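Local coordinates for uncharacterized protein (Parabacteroides merdae, PDB 4R7F) that is of unknown function but is built from immunoglobulin-like beta-sandwich domains and carries a domain related to the type 9 secretion system plug protein, at residues Leu101-Asp106 against Tyr116-Tyr121; Tyr308-Gly311 against Val317-Glu320; His59-Trp64 against Tyr379-Gly384; Phe274-Ser279 against Asp283-Ala288; Val251-Asp256 against Tyr344-Leu349. All coordinates share one frame; numbering follows the deposited sequence. Where two conformers were deposited one is given.

Interaction 1: residues Leu101-Asp106 against Tyr116-Tyr121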
# COMPACT_ATOMS: atom_id res chain seq x y z
N LEU A 101 -16.93 -22.04 0.74
CA LEU A 101 -18.24 -21.43 0.85
C LEU A 101 -18.04 -19.97 0.53
O LEU A 101 -17.23 -19.29 1.18
CB LEU A 101 -18.77 -21.59 2.27
CG LEU A 101 -20.03 -20.81 2.65
CD1 LEU A 101 -21.23 -21.30 1.87
CD2 LEU A 101 -20.28 -20.98 4.12
N LEU A 102 -18.73 -19.49 -0.49
CA LEU A 102 -18.79 -18.08 -0.80
C LEU A 102 -20.10 -17.50 -0.27
O LEU A 102 -21.17 -18.12 -0.37
CB LEU A 102 -18.69 -17.86 -2.29
CG LEU A 102 -17.48 -18.48 -2.94
CD1 LEU A 102 -17.48 -18.18 -4.43
CD2 LEU A 102 -16.22 -17.97 -2.28
N LEU A 103 -20.02 -16.29 0.27
CA LEU A 103 -21.18 -15.56 0.72
C LEU A 103 -21.09 -14.10 0.32
O LEU A 103 -20.03 -13.50 0.36
CB LEU A 103 -21.27 -15.64 2.22
CG LEU A 103 -21.72 -16.98 2.80
CD1 LEU A 103 -21.34 -17.08 4.27
CD2 LEU A 103 -23.22 -17.14 2.62
N PRO A 104 -22.22 -13.50 -0.08
CA PRO A 104 -23.50 -14.15 -0.28
C PRO A 104 -23.44 -15.07 -1.52
O PRO A 104 -22.50 -14.98 -2.32
CB PRO A 104 -24.44 -12.99 -0.55
CG PRO A 104 -23.56 -12.04 -1.29
CD PRO A 104 -22.26 -12.10 -0.53
N ASN A 105 -24.42 -15.96 -1.66
CA ASN A 105 -24.44 -16.87 -2.79
C ASN A 105 -25.88 -17.06 -3.26
O ASN A 105 -26.75 -16.27 -2.89
CB ASN A 105 -23.74 -18.19 -2.40
CG ASN A 105 -24.36 -18.86 -1.19
OD1 ASN A 105 -25.58 -18.88 -1.04
ND2 ASN A 105 -23.54 -19.39 -0.30
N ASP A 106 -26.14 -18.09 -4.07
CA ASP A 106 -27.50 -18.36 -4.59
C ASP A 106 -28.50 -18.77 -3.50
O ASP A 106 -29.70 -18.58 -3.68
CB ASP A 106 -27.48 -19.46 -5.69
CG ASP A 106 -27.07 -18.94 -7.06
OD1 ASP A 106 -26.73 -17.75 -7.20
OD2 ASP A 106 -27.09 -19.73 -8.03
N TYR A 116 -21.33 -10.47 10.88
CA TYR A 116 -21.91 -11.82 10.67
C TYR A 116 -20.96 -12.93 11.15
O TYR A 116 -19.75 -12.86 10.92
CB TYR A 116 -22.26 -12.08 9.21
CG TYR A 116 -23.46 -11.29 8.72
CD1 TYR A 116 -23.31 -10.02 8.18
CD2 TYR A 116 -24.72 -11.81 8.82
CE1 TYR A 116 -24.41 -9.28 7.78
CE2 TYR A 116 -25.82 -11.09 8.40
CZ TYR A 116 -25.66 -9.83 7.89
OH TYR A 116 -26.76 -9.16 7.48
N ALA A 117 -21.53 -13.94 11.82
CA ALA A 117 -20.81 -15.11 12.23
C ALA A 117 -21.43 -16.35 11.61
O ALA A 117 -22.62 -16.63 11.77
CB ALA A 117 -20.80 -15.21 13.73
N ILE A 118 -20.59 -17.09 10.89
CA ILE A 118 -20.99 -18.30 10.20
C ILE A 118 -20.58 -19.48 11.04
O ILE A 118 -19.38 -19.72 11.20
CB ILE A 118 -20.33 -18.41 8.81
CG1 ILE A 118 -20.73 -17.24 7.93
CG2 ILE A 118 -20.72 -19.70 8.14
CD1 ILE A 118 -22.21 -16.92 7.93
N GLN A 119 -21.54 -20.22 11.59
CA GLN A 119 -21.19 -21.37 12.43
C GLN A 119 -21.41 -22.60 11.60
O GLN A 119 -22.46 -22.74 11.01
CB GLN A 119 -22.05 -21.42 13.66
CG GLN A 119 -22.08 -20.09 14.35
CD GLN A 119 -22.18 -20.23 15.82
OE1 GLN A 119 -23.27 -20.34 16.39
NE2 GLN A 119 -21.03 -20.24 16.47
N VAL A 120 -20.40 -23.46 11.53
CA VAL A 120 -20.46 -24.66 10.71
C VAL A 120 -20.50 -25.88 11.61
O VAL A 120 -20.00 -25.88 12.74
CB VAL A 120 -19.31 -24.72 9.70
CG1 VAL A 120 -19.35 -26.02 8.89
CG2 VAL A 120 -19.35 -23.49 8.78
N TYR A 121 -21.18 -26.92 11.13
CA TYR A 121 -21.34 -28.15 11.90
C TYR A 121 -21.50 -29.30 10.93
O TYR A 121 -21.81 -29.09 9.73
CB TYR A 121 -22.58 -28.06 12.84
CG TYR A 121 -23.89 -27.71 12.13
CD1 TYR A 121 -24.71 -28.71 11.60
CD2 TYR A 121 -24.29 -26.38 11.96
CE1 TYR A 121 -25.90 -28.39 10.95
CE2 TYR A 121 -25.47 -26.05 11.30
CZ TYR A 121 -26.27 -27.06 10.80
OH TYR A 121 -27.44 -26.75 10.16
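Leu-103 and Ile-118 meet tip to tip between two beta-sheets, and everything that passes between 101-106 and 116-121 is apolar packing. The closest approach is CD1 of Leu-103 to CG1 of Ile-118, at 3.7 Å, and the same methyl also lies 3.8 Å from CD1 of Ile-118, so one leucine branch rests on the longer arm of the isoleucine. That arm is set by the first torsion of Ile-118: CG1 lies anti to the carbonyl carbon (chi1 -61°), leaving CG2 anti to the backbone N. The short branch thus has a neighbour of its own, CD2 of Leu-101, 4.2 Å from CG2 in a looser contact. All three residues are buried, and Ile-41 of strand 39-46, the neighbour of strand 96-103, touches each of them.

The amide of Asn-105 bonds close by in the chain. Where the strand gives way to a loop at the cis peptide before Pro-104, ND2 of Asn-105 turns back to O of Leu-102 at 2.7 Å, while its OD1 takes the backbone N atoms of Asp-107 and Val-108.

Leu-101 and Leu-103 pair through their backbones with strand 39-46, whereas Ile-118 pairs with strand 129-138. Two separate sheets thus face each other through aliphatic side chains that meet end on, the arrangement of an immunoglobulin-like beta-sandwich, here in the domain related to the plug protein.

Interaction 2: residues Tyr308-Gly311 against Val317-Glu320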
# COMPACT_ATOMS: atom_id res chain seq x y z
N TYR A 308 2.41 -16.74 23.51
CA TYR A 308 1.51 -17.27 22.51
C TYR A 308 2.04 -17.06 21.09
O TYR A 308 2.52 -15.98 20.73
CB TYR A 308 0.16 -16.59 22.60
CG TYR A 308 -0.61 -16.86 23.85
CD1 TYR A 308 -0.33 -16.18 25.04
CD2 TYR A 308 -1.62 -17.81 23.87
CE1 TYR A 308 -1.04 -16.42 26.18
CE2 TYR A 308 -2.35 -18.04 25.02
CZ TYR A 308 -2.03 -17.36 26.16
OH TYR A 308 -2.71 -17.65 27.29
N LEU A 309 1.92 -18.09 20.28
CA LEU A 309 2.25 -18.02 18.87
C LEU A 309 1.07 -17.33 18.20
O LEU A 309 -0.08 -17.60 18.49
CB LEU A 309 2.49 -19.43 18.36
CG LEU A 309 3.05 -19.73 16.99
CD1 LEU A 309 4.19 -18.81 16.58
CD2 LEU A 309 3.49 -21.19 17.03
N ASN A 310 1.36 -16.35 17.38
CA ASN A 310 0.33 -15.46 16.92
C ASN A 310 0.42 -15.26 15.41
O ASN A 310 1.51 -15.20 14.83
CB ASN A 310 0.49 -14.13 17.65
CG ASN A 310 -0.57 -13.14 17.27
OD1 ASN A 310 -0.32 -12.10 16.63
ND2 ASN A 310 -1.78 -13.47 17.62
N GLY A 311 -0.75 -15.13 14.79
CA GLY A 311 -0.85 -14.90 13.34
C GLY A 311 -2.13 -15.55 12.82
O GLY A 311 -2.88 -16.17 13.59
N VAL A 317 -6.16 -15.99 17.56
CA VAL A 317 -6.74 -16.36 18.85
C VAL A 317 -5.63 -16.69 19.86
O VAL A 317 -4.74 -17.49 19.59
CB VAL A 317 -7.71 -17.56 18.65
CG1 VAL A 317 -8.27 -18.12 19.97
CG2 VAL A 317 -8.83 -17.15 17.70
N LEU A 318 -5.72 -16.05 21.02
CA LEU A 318 -4.83 -16.31 22.14
C LEU A 318 -5.61 -17.19 23.09
O LEU A 318 -6.46 -16.69 23.83
CB LEU A 318 -4.40 -15.01 22.84
CG LEU A 318 -3.76 -13.99 21.89
CD1 LEU A 318 -3.33 -12.78 22.71
CD2 LEU A 318 -2.58 -14.61 21.19
N ASP A 319 -5.32 -18.49 23.04
CA ASP A 319 -5.90 -19.49 23.91
C ASP A 319 -4.96 -20.73 24.04
O ASP A 319 -3.79 -20.70 23.65
CB ASP A 319 -7.28 -19.87 23.37
CG ASP A 319 -7.22 -20.76 22.09
OD1 ASP A 319 -6.10 -21.00 21.52
OD2 ASP A 319 -8.32 -21.20 21.63
N GLU A 320 -5.48 -21.82 24.57
CA GLU A 320 -4.69 -23.01 24.88
C GLU A 320 -4.12 -23.66 23.65
O GLU A 320 -3.19 -24.41 23.76
CB GLU A 320 -5.55 -24.06 25.61
CG GLU A 320 -6.02 -23.60 26.98
CD GLU A 320 -7.38 -22.87 27.01
OE1 GLU A 320 -8.03 -22.62 25.94
OE2 GLU A 320 -7.77 -22.52 28.16
O HOH W 1 -2.60 -16.40 18.09
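Tyr-308 lies against Leu-318 where a loop doubles back over the end of strand 305-310, which pairs with strand 342-352 in what is probably one of the chain's immunoglobulin-like domains. From the start of the tyrosine side chain, CB touches CD2 of Leu-318 at 3.7 Å, and CG is 4.0 Å from the same methyl. Further out, the ring lies with one face over CB of Leu-318, which stands 4.1 Å above the plane and toward the rim. At the ring's edge CD2 passes O of Asp-319 and CE2 comes nearer to it, 3.3 Å, so a carbonyl oxygen sits close to the ring plane beside an aromatic C-H. With CG anti to the carbonyl carbon (chi1 -67°), the ring is carried out over 318-319. A serine in place of this tyrosine would probably leave one side of Leu-318 bare and this part of the loop freer to shift.

The leucine has a second neighbour, since its CD2 also lies 3.8 Å from ND2 of Asn-310. The amide oxygen of Asn-310 is held by NE2 of Gln-347 on the adjacent strand 342-352, and the carboxylate of Asp-319 forms a salt bridge with Lys-321. Between strand and loop, one water gives its hydrogens to O of Leu-309 and O of Val-317 and accepts from ND2 of Asn-310, at 3.1 Å.

Interaction 3: residues His59-Trp64 against Tyr379-Gly384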
# COMPACT_ATOMS: atom_id res chain seq x y z
N HIS A 59 -26.37 -12.99 13.04
CA HIS A 59 -26.16 -11.58 12.95
C HIS A 59 -25.73 -11.05 14.33
O HIS A 59 -26.38 -11.34 15.34
CB HIS A 59 -27.39 -10.85 12.47
CG HIS A 59 -27.13 -9.40 12.22
ND1 HIS A 59 -27.32 -8.43 13.18
CD2 HIS A 59 -26.60 -8.76 11.14
CE1 HIS A 59 -26.98 -7.25 12.68
NE2 HIS A 59 -26.51 -7.43 11.46
N CYS A 60 -24.66 -10.23 14.33
CA CYS A 60 -24.07 -9.70 15.55
C CYS A 60 -24.04 -8.19 15.60
O CYS A 60 -24.01 -7.50 14.61
CB CYS A 60 -22.64 -10.22 15.73
SG CYS A 60 -22.51 -12.02 15.78
N ASN A 61 -24.01 -7.69 16.81
CA ASN A 61 -23.81 -6.26 17.02
C ASN A 61 -22.34 -5.87 16.94
O ASN A 61 -21.49 -6.71 16.68
CB ASN A 61 -24.53 -5.85 18.31
CG ASN A 61 -26.03 -5.68 18.07
OD1 ASN A 61 -26.47 -5.39 16.93
ND2 ASN A 61 -26.82 -5.88 19.10
N ALA A 62 -22.05 -4.59 17.12
CA ALA A 62 -20.72 -4.06 16.92
C ALA A 62 -19.66 -4.81 17.73
O ALA A 62 -18.57 -5.05 17.23
CB ALA A 62 -20.69 -2.59 17.26
N ASP A 63 -20.01 -5.18 18.96
CA ASP A 63 -19.08 -5.88 19.85
C ASP A 63 -19.04 -7.40 19.66
O ASP A 63 -18.40 -8.10 20.44
CB ASP A 63 -19.35 -5.54 21.33
CG ASP A 63 -20.68 -6.09 21.85
OD1 ASP A 63 -21.49 -6.64 21.08
OD2 ASP A 63 -20.93 -5.95 23.05
N TRP A 64 -19.66 -7.89 18.60
CA TRP A 64 -19.64 -9.32 18.23
C TRP A 64 -20.40 -10.22 19.20
O TRP A 64 -20.17 -11.42 19.22
CB TRP A 64 -18.20 -9.82 17.99
CG TRP A 64 -17.67 -9.36 16.69
CD1 TRP A 64 -16.83 -8.28 16.47
CD2 TRP A 64 -17.96 -9.90 15.41
NE1 TRP A 64 -16.58 -8.14 15.12
CE2 TRP A 64 -17.26 -9.13 14.45
CE3 TRP A 64 -18.74 -10.96 14.97
CZ2 TRP A 64 -17.30 -9.41 13.10
CZ3 TRP A 64 -18.79 -11.24 13.61
CH2 TRP A 64 -18.05 -10.47 12.69
N TYR A 379 -19.79 1.69 13.43
CA TYR A 379 -21.11 1.13 13.58
C TYR A 379 -22.07 2.21 14.06
O TYR A 379 -21.68 3.13 14.79
CB TYR A 379 -21.09 0.02 14.63
CG TYR A 379 -20.24 -1.14 14.24
CD1 TYR A 379 -20.75 -2.19 13.51
CD2 TYR A 379 -18.91 -1.17 14.57
CE1 TYR A 379 -19.96 -3.27 13.16
CE2 TYR A 379 -18.11 -2.22 14.19
CZ TYR A 379 -18.63 -3.28 13.51
OH TYR A 379 -17.80 -4.32 13.12
N TYR A 380 -23.34 2.11 13.66
CA TYR A 380 -24.28 3.21 13.87
C TYR A 380 -25.51 2.64 14.48
O TYR A 380 -26.10 1.70 13.91
CB TYR A 380 -24.65 3.87 12.54
CG TYR A 380 -25.83 4.84 12.57
CD1 TYR A 380 -25.80 5.97 13.38
CD2 TYR A 380 -26.91 4.71 11.69
CE1 TYR A 380 -26.83 6.92 13.36
CE2 TYR A 380 -27.96 5.65 11.67
CZ TYR A 380 -27.91 6.75 12.51
OH TYR A 380 -28.91 7.70 12.55
N ARG A 381 -25.91 3.22 15.62
CA ARG A 381 -27.16 2.83 16.27
C ARG A 381 -27.90 3.93 17.00
O ARG A 381 -27.67 4.18 18.19
CB ARG A 381 -26.93 1.69 17.20
CG ARG A 381 -28.24 1.08 17.62
CD ARG A 381 -28.02 -0.29 18.12
NE ARG A 381 -29.19 -0.75 18.81
CZ ARG A 381 -29.22 -1.88 19.50
NH1 ARG A 381 -28.15 -2.67 19.55
NH2 ARG A 381 -30.34 -2.22 20.11
N PRO A 382 -28.82 4.59 16.29
CA PRO A 382 -29.61 5.67 16.91
C PRO A 382 -30.66 5.09 17.86
O PRO A 382 -30.94 3.90 17.77
CB PRO A 382 -30.28 6.33 15.71
CG PRO A 382 -30.49 5.20 14.74
CD PRO A 382 -29.33 4.22 14.96
N MSE A 383 -31.20 5.91 18.76
CA MSE A 383 -32.19 5.42 19.73
C MSE A 383 -33.33 4.74 18.99
O MSE A 383 -33.75 5.14 17.91
CB MSE A 383 -32.65 6.49 20.73
CG MSE A 383 -31.92 6.37 22.09
SE MSE A 383 -32.40 4.70 23.05
CE MSE A 383 -34.37 4.83 23.04
N GLY A 384 -33.79 3.64 19.56
CA GLY A 384 -34.87 2.87 18.95
C GLY A 384 -34.49 1.90 17.83
O GLY A 384 -35.31 1.07 17.47
O HOH W 2 -16.16 -4.81 15.67
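A type I beta turn, Asn-61 to Trp-64, sets its Ala-62 on the ring of Tyr-379 where the domain related to the plug protein meets the sheet of strand 373-380. The turn is closed by the bond from N of Trp-64 to O of Asn-61. It presents CB of Ala-62 to one face of the tyrosine, 3.6 Å from the ring centroid and 22° off the ring normal, a CH-pi contact displaced toward CG, which is 3.4 Å away. With CG anti to the carbonyl carbon (chi1 -63°), the ring is directed beneath the turn.

At the far end of the ring a water donates both to O of Ala-62 and to OH of Tyr-379, the latter at 3.1 Å, and the hydroxyl is also bonded to OD1 of Asn-115. A leucine in place of Tyr-379 would probably leave that water and Asn-115 without their hydroxyl partner and take away the flat surface on which Ala-62 rests.

Nearby, the extended chain of Arg-381 crosses Asn-61 at about a right angle, NH1 standing 3.5 Å from ND2, with the amide and guanidinium planes 47° apart. This is contact alone: OD1 of Asn-61 accepts from N of Asp-388, and NE of Arg-381 bonds to O of Ala-385.

Phe-184 of strand 181-187 touches Ala-62, and Tyr-379 packs on Leu-390 of strand 389-397 and on Ser-136 of strand 129-138.

Interaction 4: residues Phe274-Ser279 against Asp283-Ala288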
# COMPACT_ATOMS: atom_id res chain seq x y z
N PHE A 274 -0.88 -15.90 6.04
CA PHE A 274 -0.20 -17.04 5.44
C PHE A 274 -0.79 -17.32 4.07
O PHE A 274 -1.89 -16.88 3.78
CB PHE A 274 -0.29 -18.29 6.33
CG PHE A 274 -1.67 -18.88 6.46
CD1 PHE A 274 -2.20 -19.66 5.48
CD2 PHE A 274 -2.42 -18.66 7.60
CE1 PHE A 274 -3.46 -20.18 5.61
CE2 PHE A 274 -3.65 -19.20 7.75
CZ PHE A 274 -4.19 -19.95 6.76
N PHE A 275 -0.06 -18.08 3.25
CA PHE A 275 -0.44 -18.32 1.87
C PHE A 275 -0.12 -19.74 1.55
O PHE A 275 1.03 -20.16 1.69
CB PHE A 275 0.34 -17.40 0.95
CG PHE A 275 0.19 -15.96 1.31
CD1 PHE A 275 1.04 -15.37 2.24
CD2 PHE A 275 -0.86 -15.22 0.79
CE1 PHE A 275 0.85 -14.06 2.64
CE2 PHE A 275 -1.03 -13.91 1.16
CZ PHE A 275 -0.17 -13.33 2.09
N ILE A 276 -1.13 -20.50 1.14
CA ILE A 276 -0.97 -21.91 0.86
C ILE A 276 -0.40 -22.07 -0.56
O ILE A 276 -1.00 -21.62 -1.51
CB ILE A 276 -2.28 -22.66 1.02
CG1 ILE A 276 -2.85 -22.50 2.45
CG2 ILE A 276 -2.09 -24.13 0.65
CD1 ILE A 276 -1.95 -22.95 3.58
N ARG A 277 0.76 -22.72 -0.63
CA ARG A 277 1.58 -22.81 -1.84
C ARG A 277 2.42 -24.09 -1.74
O ARG A 277 2.74 -24.55 -0.64
CB ARG A 277 2.53 -21.59 -1.96
CG ARG A 277 1.90 -20.20 -1.86
CD ARG A 277 2.97 -19.10 -1.85
NE ARG A 277 2.46 -17.78 -2.25
CZ ARG A 277 2.94 -16.65 -1.75
NH1 ARG A 277 3.90 -16.70 -0.84
NH2 ARG A 277 2.46 -15.47 -2.13
N CYS A 278 2.76 -24.70 -2.87
CA CYS A 278 3.75 -25.77 -2.89
C CYS A 278 4.42 -25.79 -4.26
O CYS A 278 3.86 -25.25 -5.21
CB CYS A 278 3.14 -27.13 -2.51
SG CYS A 278 1.50 -27.46 -3.14
N SER A 279 5.64 -26.36 -4.33
CA SER A 279 6.44 -26.36 -5.57
C SER A 279 5.76 -27.12 -6.71
O SER A 279 5.43 -28.31 -6.57
CB SER A 279 7.82 -26.96 -5.28
OG SER A 279 8.68 -25.98 -4.70
N ASP A 283 -2.93 -26.23 -8.03
CA ASP A 283 -4.03 -26.06 -7.06
C ASP A 283 -3.58 -26.41 -5.61
O ASP A 283 -3.93 -27.47 -5.08
CB ASP A 283 -5.31 -26.83 -7.46
CG ASP A 283 -6.54 -26.50 -6.52
OD1 ASP A 283 -6.95 -25.32 -6.42
OD2 ASP A 283 -7.11 -27.42 -5.89
N PRO A 284 -2.83 -25.50 -4.96
CA PRO A 284 -2.32 -25.80 -3.63
C PRO A 284 -3.43 -26.18 -2.60
O PRO A 284 -3.20 -26.98 -1.68
CB PRO A 284 -1.63 -24.49 -3.24
CG PRO A 284 -1.41 -23.74 -4.49
CD PRO A 284 -2.57 -24.11 -5.35
N ASP A 285 -4.62 -25.63 -2.77
CA ASP A 285 -5.72 -25.98 -1.87
C ASP A 285 -6.05 -27.46 -1.81
O ASP A 285 -6.63 -27.90 -0.82
CB ASP A 285 -6.99 -25.16 -2.17
CG ASP A 285 -6.87 -23.69 -1.77
OD1 ASP A 285 -5.94 -23.34 -1.02
OD2 ASP A 285 -7.72 -22.87 -2.21
N THR A 286 -5.71 -28.23 -2.86
CA THR A 286 -5.83 -29.71 -2.81
C THR A 286 -4.51 -30.49 -2.96
O THR A 286 -4.47 -31.70 -2.78
CB THR A 286 -6.80 -30.22 -3.89
OG1 THR A 286 -6.37 -29.77 -5.17
CG2 THR A 286 -8.22 -29.71 -3.64
N GLU A 287 -3.42 -29.79 -3.24
CA GLU A 287 -2.14 -30.44 -3.52
C GLU A 287 -1.11 -30.23 -2.40
O GLU A 287 -0.15 -31.00 -2.26
CB GLU A 287 -1.59 -29.92 -4.86
CG GLU A 287 -2.43 -30.30 -6.08
CD GLU A 287 -1.89 -29.65 -7.37
OE1 GLU A 287 -1.89 -28.42 -7.50
OE2 GLU A 287 -1.45 -30.39 -8.25
N ALA A 288 -1.32 -29.21 -1.58
CA ALA A 288 -0.41 -28.93 -0.47
C ALA A 288 -0.61 -29.95 0.63
O ALA A 288 -1.75 -30.27 0.99
CB ALA A 288 -0.66 -27.55 0.06
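After the N-cap residue Asp-283, whose OD2 accepts from OG1 of Thr-286 through the anti lone pair and whose O takes N of Thr-286, Pro-284 opens the short helix 284-287 and puts its ring against Ile-276 and Arg-277, with CB 3.4 Å from O of Ile-276 and 3.9 Å from CA of Arg-277. Asp-285 brings OD1 within 4.2 Å of CB of Ile-276. Next comes Glu-287, whose carbonyl carbon lies 3.9 Å from SG of Cys-278. Finally Ala-288, leaving the helix, fits between two partners. Its CB meets CG2 of Ile-276 at 3.8 Å, and its CA lies 3.6 Å from SG of Cys-278, whose sulfur sits between backbone N and carbonyl carbon (chi1 39°).

The helix therefore lies against 276-278 through van der Waals contact, mostly apolar and sulfur, with no polar bond between the two segments, while the disulfide from Cys-278 to Cys-281 cinches the short connection that leads into the helix.

Interaction 5: residues Val251-Asp256 against Tyr344-Leu349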
# COMPACT_ATOMS: atom_id res chain seq x y z
N VAL A 251 8.99 -30.41 9.85
CA VAL A 251 9.79 -29.25 9.57
C VAL A 251 10.39 -28.63 10.82
O VAL A 251 9.66 -28.04 11.62
CB VAL A 251 8.96 -28.18 8.89
CG1 VAL A 251 9.87 -27.03 8.47
CG2 VAL A 251 8.20 -28.79 7.72
N GLU A 252 11.71 -28.73 10.98
CA GLU A 252 12.40 -28.07 12.08
C GLU A 252 12.73 -26.65 11.62
O GLU A 252 13.54 -26.46 10.72
CB GLU A 252 13.66 -28.83 12.49
CG GLU A 252 14.15 -28.50 13.91
CD GLU A 252 15.68 -28.59 14.07
OE1 GLU A 252 16.33 -29.12 13.15
OE2 GLU A 252 16.24 -28.13 15.10
N LEU A 253 12.08 -25.66 12.23
CA LEU A 253 12.38 -24.30 11.92
C LEU A 253 13.65 -23.93 12.66
O LEU A 253 13.95 -24.46 13.73
CB LEU A 253 11.25 -23.36 12.38
CG LEU A 253 9.88 -23.47 11.76
CD1 LEU A 253 8.89 -22.46 12.35
CD2 LEU A 253 10.00 -23.22 10.30
N MSE A 254 14.38 -23.00 12.06
CA MSE A 254 15.53 -22.39 12.69
C MSE A 254 15.08 -21.74 13.96
O MSE A 254 13.91 -21.38 14.13
CB MSE A 254 16.10 -21.33 11.76
CG MSE A 254 16.83 -21.96 10.56
SE MSE A 254 17.48 -20.50 9.42
CE MSE A 254 18.41 -21.69 8.14
N THR A 255 16.02 -21.61 14.88
CA THR A 255 15.75 -21.12 16.21
C THR A 255 15.46 -19.63 16.17
O THR A 255 16.11 -18.87 15.46
CB THR A 255 16.92 -21.46 17.14
OG1 THR A 255 17.02 -22.87 17.23
CG2 THR A 255 16.70 -20.90 18.55
N ASP A 256 14.43 -19.25 16.91
CA ASP A 256 14.05 -17.85 17.03
C ASP A 256 14.59 -17.29 18.33
O ASP A 256 14.70 -18.04 19.30
CB ASP A 256 12.53 -17.69 16.98
CG ASP A 256 11.94 -18.06 15.62
OD1 ASP A 256 12.57 -17.70 14.61
OD2 ASP A 256 10.82 -18.66 15.56
N TYR A 344 4.31 -18.60 5.74
CA TYR A 344 3.64 -18.15 6.98
C TYR A 344 4.32 -16.94 7.60
O TYR A 344 5.55 -16.91 7.74
CB TYR A 344 3.59 -19.30 8.01
CG TYR A 344 2.58 -20.39 7.66
CD1 TYR A 344 2.82 -21.33 6.64
CD2 TYR A 344 1.37 -20.51 8.37
CE1 TYR A 344 1.89 -22.32 6.33
CE2 TYR A 344 0.44 -21.47 8.06
CZ TYR A 344 0.70 -22.37 7.03
OH TYR A 344 -0.24 -23.33 6.74
N ASN A 345 3.51 -15.93 7.96
CA ASN A 345 3.93 -14.93 8.94
C ASN A 345 3.58 -15.44 10.35
O ASN A 345 2.55 -16.07 10.57
CB ASN A 345 3.18 -13.60 8.78
CG ASN A 345 3.58 -12.77 7.55
OD1 ASN A 345 3.31 -11.58 7.53
ND2 ASN A 345 4.16 -13.37 6.54
N TYR A 346 4.39 -15.07 11.33
CA TYR A 346 4.11 -15.42 12.71
C TYR A 346 4.89 -14.55 13.66
O TYR A 346 5.87 -13.93 13.27
CB TYR A 346 4.40 -16.92 12.98
CG TYR A 346 5.87 -17.32 12.99
CD1 TYR A 346 6.58 -17.56 11.81
CD2 TYR A 346 6.54 -17.49 14.18
CE1 TYR A 346 7.93 -17.95 11.86
CE2 TYR A 346 7.88 -17.87 14.23
CZ TYR A 346 8.57 -18.09 13.07
OH TYR A 346 9.90 -18.48 13.18
N GLN A 347 4.46 -14.51 14.91
CA GLN A 347 5.19 -13.84 15.96
C GLN A 347 4.77 -14.40 17.29
O GLN A 347 3.85 -15.24 17.41
CB GLN A 347 4.93 -12.34 15.92
CG GLN A 347 3.54 -12.00 16.34
CD GLN A 347 3.22 -10.51 16.28
OE1 GLN A 347 4.09 -9.66 16.08
NE2 GLN A 347 1.95 -10.19 16.47
N TYR A 348 5.43 -13.89 18.31
CA TYR A 348 5.30 -14.37 19.65
C TYR A 348 4.83 -13.22 20.54
O TYR A 348 5.51 -12.22 20.68
CB TYR A 348 6.65 -14.87 20.13
CG TYR A 348 7.20 -16.09 19.40
CD1 TYR A 348 6.66 -17.37 19.58
CD2 TYR A 348 8.31 -15.97 18.60
CE1 TYR A 348 7.20 -18.47 18.93
CE2 TYR A 348 8.85 -17.05 17.95
CZ TYR A 348 8.30 -18.29 18.10
OH TYR A 348 8.91 -19.33 17.43
N LEU A 349 3.66 -13.39 21.14
CA LEU A 349 3.11 -12.38 22.00
C LEU A 349 3.16 -12.87 23.44
O LEU A 349 2.95 -14.03 23.70
CB LEU A 349 1.66 -12.09 21.64
CG LEU A 349 1.35 -11.46 20.29
CD1 LEU A 349 -0.16 -11.23 20.20
CD2 LEU A 349 2.09 -10.14 20.13
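Asp-256 receives two tyrosine hydroxyls on a single oxygen, between 251-256 and strand 342-352; strands 248-253 and 342-352 belong to separate sheets, probably the two layers of one of the immunoglobulin-like domains. OH of Tyr-346 gives its proton to OD2 at 2.6 Å, meeting the syn lone pair, and OH of Tyr-348 gives its own at 2.8 Å to the anti lone pair. Tyr-346 and the aspartate come from opposite directions, planes 45° apart, whereas Tyr-348 crosses the aspartate at about a right angle. Both meet OD2 at the ring edge. Two residues apart on one strand, they project toward the same side, but CG of Tyr-346 sits between backbone N and carbonyl carbon (chi1 71°) and that of Tyr-348 anti to the carbonyl carbon, which helps bring the rings to one oxygen from different directions.

In the next shell, OD1 of Asp-256 bonds to NE2 of His-238, so both carboxylate oxygens of this buried group have partners, and the two phenol donors would be expected to favour its charged form. Arg-225 touches both tyrosines and makes a long, weak ion pair with OD1. Phe-295 meets the ring of Tyr-346 edge-to-face and also packs on Leu-253, whose CD1 reaches to 4.2 Å from OH of Tyr-346.

In the fold
Interactions 2, 4 and 5 share the sheet around strand 342-352. Strand 305-310 of interaction 2 pairs with it, N of Asn-310 lying 2.7 Å from O of Gln-347, and Phe-274 of interaction 4 packs on Tyr-344 of interaction 5, CB to CD2 3.4 Å. Interactions 1 and 3 touch on neighbouring strands 114-122 and 53-60, where O of Tyr-116 is 3.3 Å from CZ3 of Trp-64. The centres of interactions 3 and 5 are about 38 Å apart, on opposite sides of the chain's centre. The side chains of Asn-310 and Tyr-346 lie about 11 and 12 Å, respectively, from a bound magnesium ion; the magnesium ligands seen are Glu-223, Asp-269, Asp-271 and Gln-371.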